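PDB 6VSU: arginase 1, mitochondrial from Arabidopsis thaliana, which hydrolyses L-arginine to urea and L-ornithine with the help of two manganese ions per subunit, and also converts agmatine to putrescine. Local coordinates for residues D168-C172 and N205-Q211; V49-H53 and V101-R105; P65-R69 and D95-V99. All coordinates share one frame. Residue numbers count along the deposited sequence, not the author numbering.

Contact 1: residues D168-C172 and N205-Q211; sequences DIYDC and NQEGREQ. With MN (manganese (II) ion), chain B; ORN (L-ornithine), chain C.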
ATOM      1  N   ASP E 168       6.792 -26.000 -15.643  1.00 23.95           N
ATOM      2  CA  ASP E 168       8.105 -25.481 -16.114  1.00 24.92           C
ATOM      3  C   ASP E 168       8.808 -26.467 -17.062  1.00 25.32           C
ATOM      4  O   ASP E 168      10.018 -26.736 -16.916  1.00 24.81           O
ATOM      5  CB  ASP E 168       8.933 -25.074 -14.901  1.00 25.16           C
ATOM      6  CG  ASP E 168       8.298 -23.903 -14.175  1.00 25.82           C
ATOM      7  OD1 ASP E 168       7.473 -23.213 -14.792  1.00 27.91           O
ATOM      8  OD2 ASP E 168       8.646 -23.690 -13.018  1.00 27.46           O
ATOM      9  N   ILE E 169       8.114 -26.955 -18.067  1.00 26.71           N
ATOM     10  CA  ILE E 169       8.634 -28.102 -18.841  1.00 28.18           C
ATOM     11  C   ILE E 169       8.500 -27.870 -20.342  1.00 29.54           C
ATOM     12  O   ILE E 169       8.654 -28.852 -21.144  1.00 30.78           O
ATOM     13  CB  ILE E 169       7.923 -29.328 -18.293  1.00 29.75           C
ATOM     14  CG1 ILE E 169       8.836 -30.528 -18.456  1.00 32.15           C
ATOM     15  CG2 ILE E 169       6.547 -29.558 -18.893  1.00 30.95           C
ATOM     16  CD1 ILE E 169       8.284 -31.757 -17.768  1.00 35.36           C
ATOM     17  N   TYR E 170       8.271 -26.618 -20.735  1.00 29.43           N
ATOM     18  CA  TYR E 170       8.351 -26.194 -22.141  1.00 31.37           C
ATOM     19  C   TYR E 170       9.787 -26.500 -22.604  1.00 30.39           C
ATOM     20  O   TYR E 170      10.747 -26.398 -21.859  1.00 27.13           O
ATOM     21  CB  TYR E 170       8.125 -24.696 -22.327  1.00 33.27           C
ATOM     22  CG  TYR E 170       6.769 -24.128 -22.011  1.00 35.38           C
ATOM     23  CD1 TYR E 170       5.787 -24.066 -22.985  1.00 37.91           C
ATOM     24  CD2 TYR E 170       6.495 -23.555 -20.782  1.00 34.49           C
ATOM     25  CE1 TYR E 170       4.565 -23.453 -22.758  1.00 39.55           C
ATOM     26  CE2 TYR E 170       5.261 -22.974 -20.530  1.00 35.94           C
ATOM     27  CZ  TYR E 170       4.285 -22.912 -21.512  1.00 38.78           C
ATOM     28  OH  TYR E 170       3.053 -22.325 -21.304  1.00 41.21           O
ATOM     29  N   ASP E 171       9.883 -26.953 -23.830  1.00 31.94           N
ATOM     30  CA  ASP E 171      11.165 -27.241 -24.484  1.00 33.31           C
ATOM     31  C   ASP E 171      12.061 -25.994 -24.412  1.00 34.35           C
ATOM     32  O   ASP E 171      13.246 -26.110 -24.036  1.00 32.89           O
ATOM     33  CB  ASP E 171      10.913 -27.694 -25.919  1.00 34.66           C
ATOM     34  CG  ASP E 171      12.226 -27.931 -26.622  1.00 35.14           C
ATOM     35  OD1 ASP E 171      13.058 -28.670 -26.058  1.00 34.68           O
ATOM     36  OD2 ASP E 171      12.437 -27.288 -27.641  1.00 36.89           O
ATOM     37  N   CYS E 172      11.529 -24.843 -24.793  1.00 36.65           N
ATOM     38  CA  CYS E 172      12.335 -23.621 -25.029  1.00 39.86           C
ATOM     39  C   CYS E 172      11.424 -22.388 -25.004  1.00 40.61           C
ATOM     40  O   CYS E 172      11.139 -21.869 -26.108  1.00 39.62           O
ATOM     41  CB  CYS E 172      13.006 -23.688 -26.398  1.00 42.10           C
ATOM     42  SG  CYS E 172      14.414 -22.566 -26.469  1.00 44.61           S
ATOM     43  N   ASN E 205      -0.680 -26.172 -20.259  1.00 26.78           N
ATOM     44  CA  ASN E 205      -1.318 -26.249 -21.591  1.00 29.55           C
ATOM     45  C   ASN E 205      -0.942 -27.576 -22.234  1.00 31.46           C
ATOM     46  O   ASN E 205      -0.238 -28.344 -21.593  1.00 30.83           O
ATOM     47  CB  ASN E 205      -0.941 -25.041 -22.434  1.00 29.77           C
ATOM     48  CG  ASN E 205       0.531 -24.906 -22.744  1.00 29.73           C
ATOM     49  OD1 ASN E 205       1.390 -25.704 -22.343  1.00 30.04           O
ATOM     50  ND2 ASN E 205       0.832 -23.914 -23.537  1.00 30.39           N
ATOM     51  N   GLN E 206      -1.355 -27.793 -23.472  1.00 35.23           N
ATOM     52  CA  GLN E 206      -1.124 -29.072 -24.165  1.00 38.22           C
ATOM     53  C   GLN E 206       0.381 -29.344 -24.208  1.00 37.08           C
ATOM     54  O   GLN E 206       0.727 -30.485 -23.819  1.00 35.82           O
ATOM     55  CB  GLN E 206      -1.783 -29.166 -25.535  1.00 43.03           C
ATOM     56  CG  GLN E 206      -2.035 -30.629 -25.953  1.00 48.53           C
ATOM     57  CD  GLN E 206      -2.597 -31.557 -24.873  1.00 51.69           C
ATOM     58  OE1 GLN E 206      -3.581 -31.277 -24.174  1.00 52.76           O
ATOM     59  NE2 GLN E 206      -1.941 -32.692 -24.684  1.00 57.36           N
ATOM     60  N   GLU E 207       1.221 -28.346 -24.555  1.00 35.74           N
ATOM     61  CA  GLU E 207       2.699 -28.529 -24.559  1.00 35.17           C
ATOM     62  C   GLU E 207       3.158 -29.053 -23.186  1.00 31.52           C
ATOM     63  O   GLU E 207       3.922 -29.982 -23.142  1.00 31.26           O
ATOM     64  CB  GLU E 207       3.498 -27.286 -25.000  1.00 37.05           C
ATOM     65  CG  GLU E 207       5.011 -27.580 -25.091  1.00 39.04           C
ATOM     66  CD  GLU E 207       6.063 -26.544 -25.519  1.00 40.56           C
ATOM     67  OE1 GLU E 207       5.677 -25.486 -26.067  1.00 41.53           O
ATOM     68  OE2 GLU E 207       7.306 -26.837 -25.335  1.00 38.89           O
ATOM     69  N   GLY E 208       2.680 -28.522 -22.085  1.00 29.15           N
ATOM     70  CA  GLY E 208       3.078 -29.012 -20.764  1.00 27.76           C
ATOM     71  C   GLY E 208       2.677 -30.473 -20.533  1.00 27.82           C
ATOM     72  O   GLY E 208       3.473 -31.192 -19.846  1.00 26.74           O
ATOM     73  N   ARG E 209       1.449 -30.846 -20.918  1.00 27.84           N
ATOM     74  CA  ARG E 209       0.929 -32.232 -20.744  1.00 29.04           C
ATOM     75  C   ARG E 209       1.722 -33.215 -21.617  1.00 29.98           C
ATOM     76  O   ARG E 209       2.141 -34.246 -21.094  1.00 29.68           O
ATOM     77  CB  ARG E 209      -0.573 -32.279 -21.045  1.00 30.73           C
ATOM     78  CG  ARG E 209      -1.429 -31.419 -20.127  1.00 30.81           C
ATOM     79  CD  ARG E 209      -2.865 -31.296 -20.601  1.00 33.71           C
ATOM     80  NE  ARG E 209      -3.674 -30.397 -19.793  1.00 34.00           N
ATOM     81  CZ  ARG E 209      -4.027 -30.652 -18.546  1.00 34.16           C
ATOM     82  NH1 ARG E 209      -3.627 -31.769 -17.973  1.00 34.78           N
ATOM     83  NH2 ARG E 209      -4.758 -29.792 -17.868  1.00 34.04           N
ATOM     84  N   GLU E 210       1.948 -32.861 -22.884  1.00 30.47           N
ATOM     85  CA  GLU E 210       2.757 -33.653 -23.845  1.00 32.20           C
ATOM     86  C   GLU E 210       4.202 -33.851 -23.361  1.00 29.38           C
ATOM     87  O   GLU E 210       4.681 -34.997 -23.356  1.00 28.68           O
ATOM     88  CB  GLU E 210       2.763 -33.002 -25.212  1.00 35.57           C
ATOM     89  CG  GLU E 210       1.515 -33.372 -25.932  1.00 40.28           C
ATOM     90  CD  GLU E 210       1.441 -34.894 -26.105  1.00 44.51           C
ATOM     91  OE1 GLU E 210       2.541 -35.537 -26.385  1.00 47.52           O
ATOM     92  OE2 GLU E 210       0.318 -35.441 -25.905  1.00 46.16           O
ATOM     93  N   GLN E 211       4.825 -32.786 -22.894  1.00 26.70           N
ATOM     94  CA  GLN E 211       6.185 -32.867 -22.298  1.00 25.45           C
ATOM     95  C   GLN E 211       6.154 -33.790 -21.059  1.00 24.20           C
ATOM     96  O   GLN E 211       7.102 -34.581 -20.896  1.00 23.83           O
ATOM     97  CB  GLN E 211       6.759 -31.463 -21.987  1.00 23.94           C
ATOM     98  CG  GLN E 211       7.154 -30.699 -23.239  1.00 24.79           C
ATOM     99  CD  GLN E 211       8.536 -31.041 -23.758  1.00 25.46           C
ATOM    100  OE1 GLN E 211       8.654 -31.938 -24.583  1.00 26.68           O
ATOM    101  NE2 GLN E 211       9.589 -30.380 -23.243  1.00 24.58           N
TER
HETATM  102 MN    MN B 402       8.252 -22.561 -11.490  1.00 25.10          MN
HETATM  103  N   ORN C 404       3.143 -17.791 -18.793  1.00 57.38           N
HETATM  104  CA  ORN C 404       4.074 -18.837 -18.303  1.00 58.61           C
HETATM  105  CB  ORN C 404       4.318 -18.656 -16.806  1.00 56.00           C
HETATM  106  CG  ORN C 404       5.566 -19.344 -16.281  1.00 52.19           C
HETATM  107  CD  ORN C 404       5.770 -19.115 -14.795  1.00 55.29           C
HETATM  108  NE  ORN C 404       6.670 -20.059 -14.135  1.00 51.28           N
HETATM  109  C   ORN C 404       3.488 -20.228 -18.576  1.00 61.89           C
HETATM  110  O   ORN C 404       2.609 -20.326 -19.433  1.00 50.57           O
HETATM  111  OXT ORN C 404       3.947 -21.161 -17.920  1.00 55.04           O
HETATM  112  O   HOH W   1       6.566 -21.739 -12.502  1.00 22.74           O
HETATM  113  O   HOH W   2      12.295 -30.744 -24.271  1.00 28.90           O
HETATM  114  O   HOH W   3       8.812 -24.490 -26.024  1.00 28.05           O
HETATM  115  O   HOH W   4       8.828 -20.852 -13.116  1.00 43.24           O
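Two hydrogen bonds tie the loop 168-172 to helix 206-215: Gln211 NE2 donates to Ile169 O at 2.8 Å, and Asp171 N donates to Glu207 OE2 at 3.0 Å. Water 2 joins Gln211 NE2 to Asp171 OD1, and water 3 accepts from Cys172 N while donating to Glu207 OE2. Gln211 OE1 is taken by Arg214, Tyr170 O accepts from Ser182 OG and Asp171 O from Arg186 NH1. Asn205 is the N-cap, its OD1 accepting from Gly208 N at 3.1 Å. The loop leaves the C-terminal end of strand 158-163, where the parallel sheet of the arginase fold carries its active site, Asp168 and Tyr170 included. Asp168 OD2 binds manganese at 1.9 Å, alongside His140 and Asp164, while Asp168 OD1 accepts from water 1 and, weakly, from ornithine NE. Tyr170 OH donates to ornithine O at 2.8 Å. Ile169 also points toward the helix, its CG2 3.6 Å from both Gly208 O and Gln211 CB, and Glu207 OE1 sits at the Tyr170 ring edge, 3.4 Å from CD1.

Contact 2: residues V49-H53 and V101-R105; sequences VPLGH and VQEIR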
ATOM      1  N   VAL E  49      21.074 -17.611  -4.777  1.00 17.74           N
ATOM      2  CA  VAL E  49      21.357 -17.401  -6.218  1.00 18.77           C
ATOM      3  C   VAL E  49      20.458 -16.285  -6.725  1.00 18.89           C
ATOM      4  O   VAL E  49      19.295 -16.543  -7.079  1.00 19.53           O
ATOM      5  CB  VAL E  49      21.160 -18.717  -6.976  1.00 19.13           C
ATOM      6  CG1 VAL E  49      21.623 -18.524  -8.416  1.00 20.61           C
ATOM      7  CG2 VAL E  49      21.931 -19.846  -6.303  1.00 18.85           C
ATOM      8  N   PRO E  50      20.879 -15.016  -6.562  1.00 18.85           N
ATOM      9  CA  PRO E  50      20.041 -13.859  -6.889  1.00 19.07           C
ATOM     10  C   PRO E  50      19.984 -13.612  -8.393  1.00 19.09           C
ATOM     11  O   PRO E  50      20.723 -12.789  -8.923  1.00 20.54           O
ATOM     12  CB  PRO E  50      20.748 -12.673  -6.195  1.00 20.08           C
ATOM     13  CG  PRO E  50      22.221 -13.113  -6.217  1.00 20.79           C
ATOM     14  CD  PRO E  50      22.143 -14.604  -5.924  1.00 19.80           C
ATOM     15  N   LEU E  51      19.217 -14.452  -9.053  1.00 18.17           N
ATOM     16  CA  LEU E  51      19.107 -14.509 -10.525  1.00 18.70           C
ATOM     17  C   LEU E  51      17.642 -14.339 -10.871  1.00 18.20           C
ATOM     18  O   LEU E  51      16.817 -15.120 -10.410  1.00 18.31           O
ATOM     19  CB  LEU E  51      19.675 -15.852 -10.998  1.00 18.68           C
ATOM     20  CG  LEU E  51      19.850 -15.981 -12.489  1.00 20.04           C
ATOM     21  CD1 LEU E  51      20.948 -16.969 -12.796  1.00 21.03           C
ATOM     22  CD2 LEU E  51      18.548 -16.382 -13.163  1.00 20.57           C
ATOM     23  N   GLY E  52      17.301 -13.405 -11.733  1.00 19.61           N
ATOM     24  CA  GLY E  52      15.901 -13.278 -12.212  1.00 19.36           C
ATOM     25  C   GLY E  52      15.776 -13.051 -13.711  1.00 19.67           C
ATOM     26  O   GLY E  52      14.645 -12.815 -14.137  1.00 20.02           O
ATOM     27  N   HIS E  53      16.856 -13.057 -14.487  1.00 20.36           N
ATOM     28  CA  HIS E  53      16.786 -12.616 -15.904  1.00 21.79           C
ATOM     29  C   HIS E  53      16.244 -13.730 -16.829  1.00 21.16           C
ATOM     30  O   HIS E  53      16.080 -13.489 -18.032  1.00 22.10           O
ATOM     31  CB  HIS E  53      18.113 -12.055 -16.386  1.00 23.54           C
ATOM     32  CG  HIS E  53      19.192 -13.076 -16.499  1.00 24.26           C
ATOM     33  ND1 HIS E  53      19.888 -13.536 -15.392  1.00 24.28           N
ATOM     34  CD2 HIS E  53      19.698 -13.727 -17.585  1.00 25.27           C
ATOM     35  CE1 HIS E  53      20.795 -14.427 -15.799  1.00 24.63           C
ATOM     36  NE2 HIS E  53      20.689 -14.559 -17.153  1.00 25.03           N
ATOM     37  N   VAL E 101      25.952 -13.221  -8.789  1.00 23.80           N
ATOM     38  CA  VAL E 101      25.349 -13.411 -10.145  1.00 24.37           C
ATOM     39  C   VAL E 101      25.440 -12.123 -10.937  1.00 24.81           C
ATOM     40  O   VAL E 101      25.811 -12.185 -12.132  1.00 24.73           O
ATOM     41  CB  VAL E 101      23.872 -13.850 -10.057  1.00 23.28           C
ATOM     42  CG1 VAL E 101      23.191 -13.812 -11.410  1.00 23.82           C
ATOM     43  CG2 VAL E 101      23.775 -15.228  -9.438  1.00 22.09           C
ATOM     44  N   GLN E 102      25.009 -11.015 -10.336  1.00 25.07           N
ATOM     45  CA  GLN E 102      24.822  -9.779 -11.127  1.00 25.91           C
ATOM     46  C   GLN E 102      26.173  -9.341 -11.662  1.00 27.16           C
ATOM     47  O   GLN E 102      26.202  -8.796 -12.759  1.00 27.82           O
ATOM     48  CB  GLN E 102      24.050  -8.701 -10.365  1.00 26.47           C
ATOM     49  CG  GLN E 102      22.624  -9.106 -10.028  1.00 25.90           C
ATOM     50  CD  GLN E 102      21.918  -9.635 -11.257  1.00 25.92           C
ATOM     51  OE1 GLN E 102      21.969  -9.013 -12.315  1.00 27.50           O
ATOM     52  NE2 GLN E 102      21.235 -10.758 -11.105  1.00 24.33           N
ATOM     53  N   GLU E 103      27.207  -9.447 -10.825  1.00 27.37           N
ATOM     54  CA  GLU E 103      28.599  -9.047 -11.159  1.00 29.41           C
ATOM     55  C   GLU E 103      29.141  -9.938 -12.281  1.00 29.20           C
ATOM     56  O   GLU E 103      29.800  -9.404 -13.177  1.00 29.91           O
ATOM     57  CB  GLU E 103      29.454  -9.064  -9.891  1.00 30.93           C
ATOM     58  CG  GLU E 103      29.083  -7.986  -8.888  1.00 32.17           C
ATOM     59  CD  GLU E 103      27.971  -8.294  -7.894  1.00 32.44           C
ATOM     60  OE1 GLU E 103      27.392  -9.391  -7.955  1.00 31.27           O
ATOM     61  OE2 GLU E 103      27.689  -7.428  -7.062  1.00 32.16           O
ATOM     62  N   ILE E 104      28.867 -11.244 -12.224  1.00 28.05           N
ATOM     63  CA  ILE E 104      29.285 -12.177 -13.310  1.00 28.27           C
ATOM     64  C   ILE E 104      28.566 -11.805 -14.618  1.00 28.91           C
ATOM     65  O   ILE E 104      29.242 -11.626 -15.665  1.00 28.81           O
ATOM     66  CB  ILE E 104      29.036 -13.613 -12.893  1.00 27.55           C
ATOM     67  CG1 ILE E 104      29.925 -13.991 -11.700  1.00 27.19           C
ATOM     68  CG2 ILE E 104      29.246 -14.521 -14.101  1.00 28.20           C
ATOM     69  CD1 ILE E 104      29.567 -15.336 -11.131  1.00 26.43           C
ATOM     70  N   ARG E 105      27.262 -11.539 -14.553  1.00 28.81           N
ATOM     71  CA  ARG E 105      26.506 -11.123 -15.765  1.00 29.98           C
ATOM     72  C   ARG E 105      27.092  -9.812 -16.274  1.00 31.34           C
ATOM     73  O   ARG E 105      27.232  -9.650 -17.490  1.00 31.37           O
ATOM     74  CB  ARG E 105      25.036 -10.857 -15.456  1.00 29.34           C
ATOM     75  CG  ARG E 105      24.222 -12.043 -14.984  1.00 28.55           C
ATOM     76  CD  ARG E 105      22.760 -11.626 -14.833  1.00 28.55           C
ATOM     77  NE  ARG E 105      22.118 -11.109 -16.082  1.00 29.34           N
ATOM     78  CZ  ARG E 105      21.176 -10.163 -16.126  1.00 29.38           C
ATOM     79  NH1 ARG E 105      20.788  -9.560 -15.004  1.00 29.07           N
ATOM     80  NH2 ARG E 105      20.616  -9.840 -17.285  1.00 29.81           N
TER
HETATM   81  O   HOH W   5      19.517 -11.898 -12.860  1.00 20.09           O
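Val101 opens helix 101-106 and supplies the apolar part of this contact. It points toward the loop 49-53, with CG2 3.9 Å from Pro50 CD and 4.1 Å from Val49 CG1, while its CG1 lies 4.1 Å from Leu51 CB. The loop follows strand 43-48 and the helix follows the neighbouring strand 93-98; Leu51 and His53 also touch Leu114 of helix 111-126. Pro50 is the centre of an inverse gamma turn, closed by a weak bond from Leu51 N to Val49 O. Next comes Gln102, whose side chain reaches back to the loop: NE2 donates to Pro50 O at 3.0 Å and also to water 5 at 2.7 Å. That water accepts from Gly52 N as well and bonds to His53 ND1, so one amide nitrogen serves both the turn and the backbone beyond it. Arg105, one helical turn after Val101, points toward the loop and lays its guanidinium flat on the His53 ring, with centres 3.9 Å apart and planes only 3° from parallel. Arg105 NH1 donates to Gln102 OE1 at 3.0 Å. Although His53 ND1 and Arg105 NE are 3.4 Å apart, the angle is poor for a hydrogen bond; the chemistry is that of a stack, which lets the imidazole keep its nitrogens bonded, ND1 to water 5 and NE2 to Asp111, while the arginine covers one face.

Contact 3: residues P65-R69 and D95-V99; sequences PPRIR and DVGDV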
ATOM      1  N   PRO E  65      16.946 -13.483  -2.140  1.00 17.55           N
ATOM      2  CA  PRO E  65      17.697 -14.168  -1.093  1.00 17.56           C
ATOM      3  C   PRO E  65      17.973 -13.337   0.151  1.00 18.04           C
ATOM      4  O   PRO E  65      17.807 -13.817   1.265  1.00 17.78           O
ATOM      5  CB  PRO E  65      18.937 -14.734  -1.796  1.00 17.58           C
ATOM      6  CG  PRO E  65      18.490 -14.868  -3.231  1.00 17.58           C
ATOM      7  CD  PRO E  65      17.573 -13.666  -3.462  1.00 17.70           C
ATOM      8  N   PRO E  66      18.403 -12.079   0.040  1.00 19.35           N
ATOM      9  CA  PRO E  66      18.641 -11.294   1.262  1.00 20.14           C
ATOM     10  C   PRO E  66      17.379 -11.042   2.107  1.00 20.16           C
ATOM     11  O   PRO E  66      17.528 -10.951   3.357  1.00 20.37           O
ATOM     12  CB  PRO E  66      19.213  -9.965   0.729  1.00 21.08           C
ATOM     13  CG  PRO E  66      19.722 -10.352  -0.696  1.00 20.95           C
ATOM     14  CD  PRO E  66      18.732 -11.372  -1.208  1.00 19.41           C
ATOM     15  N   ARG E  67      16.211 -10.891   1.459  1.00 20.35           N
ATOM     16  CA  ARG E  67      14.919 -10.691   2.151  1.00 21.36           C
ATOM     17  C   ARG E  67      14.538 -11.971   2.877  1.00 19.45           C
ATOM     18  O   ARG E  67      14.048 -11.893   3.988  1.00 19.56           O
ATOM     19  CB  ARG E  67      13.795 -10.298   1.205  1.00 24.93           C
ATOM     20  CG  ARG E  67      14.117  -9.121   0.315  1.00 29.31           C
ATOM     21  CD  ARG E  67      14.486  -7.953   1.199  1.00 36.95           C
ATOM     22  NE  ARG E  67      14.629  -6.735   0.401  1.00 44.19           N
ATOM     23  CZ  ARG E  67      13.675  -5.846   0.177  1.00 49.06           C
ATOM     24  NH1 ARG E  67      12.462  -6.024   0.675  1.00 51.66           N
ATOM     25  NH2 ARG E  67      13.953  -4.782  -0.558  1.00 53.20           N
ATOM     26  N   ILE E  68      14.812 -13.113   2.309  1.00 17.68           N
ATOM     27  CA  ILE E  68      14.505 -14.387   2.990  1.00 17.75           C
ATOM     28  C   ILE E  68      15.324 -14.493   4.287  1.00 18.47           C
ATOM     29  O   ILE E  68      14.747 -14.812   5.379  1.00 17.62           O
ATOM     30  CB  ILE E  68      14.749 -15.562   2.030  1.00 16.84           C
ATOM     31  CG1 ILE E  68      13.786 -15.472   0.847  1.00 16.77           C
ATOM     32  CG2 ILE E  68      14.572 -16.837   2.808  1.00 17.07           C
ATOM     33  CD1 ILE E  68      13.955 -16.552  -0.200  1.00 16.70           C
ATOM     34  N   ARG E  69      16.628 -14.241   4.193  1.00 19.53           N
ATOM     35  CA  ARG E  69      17.523 -14.384   5.365  1.00 21.32           C
ATOM     36  C   ARG E  69      17.059 -13.447   6.471  1.00 22.25           C
ATOM     37  O   ARG E  69      16.988 -13.889   7.610  1.00 22.52           O
ATOM     38  CB  ARG E  69      18.938 -13.933   5.012  1.00 23.36           C
ATOM     39  CG  ARG E  69      19.645 -14.824   4.014  1.00 24.79           C
ATOM     40  CD  ARG E  69      21.120 -14.497   3.956  1.00 26.49           C
ATOM     41  NE  ARG E  69      21.738 -15.501   3.127  1.00 26.59           N
ATOM     42  CZ  ARG E  69      21.861 -15.408   1.820  1.00 28.11           C
ATOM     43  NH1 ARG E  69      21.430 -14.334   1.188  1.00 29.26           N
ATOM     44  NH2 ARG E  69      22.420 -16.389   1.151  1.00 29.21           N
ATOM     45  N   ASP E  95      24.924 -20.857   6.543  1.00 21.42           N
ATOM     46  CA  ASP E  95      24.617 -19.964   5.393  1.00 21.84           C
ATOM     47  C   ASP E  95      25.960 -19.589   4.764  1.00 21.14           C
ATOM     48  O   ASP E  95      26.773 -18.971   5.466  1.00 21.27           O
ATOM     49  CB  ASP E  95      23.869 -18.732   5.889  1.00 22.47           C
ATOM     50  CG  ASP E  95      23.406 -17.791   4.790  1.00 23.32           C
ATOM     51  OD1 ASP E  95      23.660 -18.026   3.572  1.00 23.03           O
ATOM     52  OD2 ASP E  95      22.732 -16.841   5.172  1.00 26.58           O
ATOM     53  N   VAL E  96      26.180 -19.988   3.525  1.00 21.09           N
ATOM     54  CA  VAL E  96      27.423 -19.626   2.782  1.00 22.59           C
ATOM     55  C   VAL E  96      27.174 -18.405   1.898  1.00 21.75           C
ATOM     56  O   VAL E  96      28.031 -18.082   1.139  1.00 23.38           O
ATOM     57  CB  VAL E  96      27.993 -20.802   1.968  1.00 23.73           C
ATOM     58  CG1 VAL E  96      28.123 -22.065   2.800  1.00 24.80           C
ATOM     59  CG2 VAL E  96      27.130 -21.089   0.780  1.00 24.25           C
ATOM     60  N   GLY E  97      26.062 -17.706   2.040  1.00 21.09           N
ATOM     61  CA  GLY E  97      25.828 -16.449   1.318  1.00 21.01           C
ATOM     62  C   GLY E  97      25.384 -16.646  -0.123  1.00 20.61           C
ATOM     63  O   GLY E  97      24.889 -17.719  -0.504  1.00 19.63           O
ATOM     64  N   ASP E  98      25.574 -15.607  -0.905  1.00 21.82           N
ATOM     65  CA  ASP E  98      25.054 -15.521  -2.292  1.00 22.70           C
ATOM     66  C   ASP E  98      26.187 -15.702  -3.309  1.00 22.72           C
ATOM     67  O   ASP E  98      27.303 -15.196  -3.111  1.00 22.68           O
ATOM     68  CB  ASP E  98      24.409 -14.147  -2.516  1.00 23.03           C
ATOM     69  CG  ASP E  98      23.088 -14.031  -1.780  1.00 24.13           C
ATOM     70  OD1 ASP E  98      22.599 -15.106  -1.281  1.00 23.05           O
ATOM     71  OD2 ASP E  98      22.581 -12.865  -1.668  1.00 25.26           O
ATOM     72  N   VAL E  99      25.859 -16.356  -4.387  1.00 21.59           N
ATOM     73  CA  VAL E  99      26.647 -16.344  -5.644  1.00 22.46           C
ATOM     74  C   VAL E  99      26.539 -14.925  -6.169  1.00 22.72           C
ATOM     75  O   VAL E  99      25.459 -14.356  -6.215  1.00 22.75           O
ATOM     76  CB  VAL E  99      26.089 -17.384  -6.633  1.00 21.91           C
ATOM     77  CG1 VAL E  99      26.800 -17.383  -7.951  1.00 23.43           C
ATOM     78  CG2 VAL E  99      26.087 -18.763  -6.035  1.00 21.53           C
TER
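Arg69 makes a salt-bridge network with two aspartates of the strand that ends the sheet within this chain. Its NE donates to Asp95 OD2 at 2.6 Å and, weakly, to Asp95 OD1 at 3.2 Å; NH2 also reaches Asp95 OD1 at 3.2 Å. At the far end of the guanidinium, NH1 and NH2 both donate to Asp98 OD1 at 2.8 Å. Both carboxylates approach near the guanidinium plane, at its edge. Asp95 OD1 has a further task, accepting from Gly97 N at 2.9 Å in an Asx turn, and Gly97 itself has a positive phi, which favours glycine. The axes of helix segment 65-69 and strand segment 95-98 approach to 9.8 Å, their N-to-C directions 145° apart, closer to antiparallel than parallel. Between the two segments the packing is light: Pro65 CB lies 3.7 Å from Asp98 OD1, and Pro66 CG is 3.9 Å from Asp98 OD2. At the subunit interface Arg67 makes a cation-pi contact with Phe63 of a neighbouring subunit, whose Glu103 accepts from Asp98 N. Helix 64-72 is the connection of a beta-alpha-beta crossover between the adjacent parallel strands 43-48 and 93-98, which backbone hydrogen bonds of Val96 with Leu46 and of Gly97 with Gly48 join. Val96 turns away from the helix and touches Val125 of helix 111-126, while Ile68 faces helix 303-319.

Contacts 2 and 3 are neighbours, with centres 13 Å apart, and contact 3 is nested inside the loop that contact 2 closes. Strand 93-98 is followed in the chain by helix 101-106, and the contacts touch where Pro50 CD packs against Val99 O at 3.3 Å. Contact 1 stands apart, its centre 26 Å from that of contact 2 and 31 Å from that of contact 3. Contact 1 lies at the active site, with Asp168 on one manganese ion and Tyr170 OH on ornithine. In contact 2, the Leu51 side chain is about 12 Å from a manganese ion; in contact 3, the Arg69 side chain is about 11 Å from that of Thr77, which probably reaches the ornithine of a neighbouring subunit.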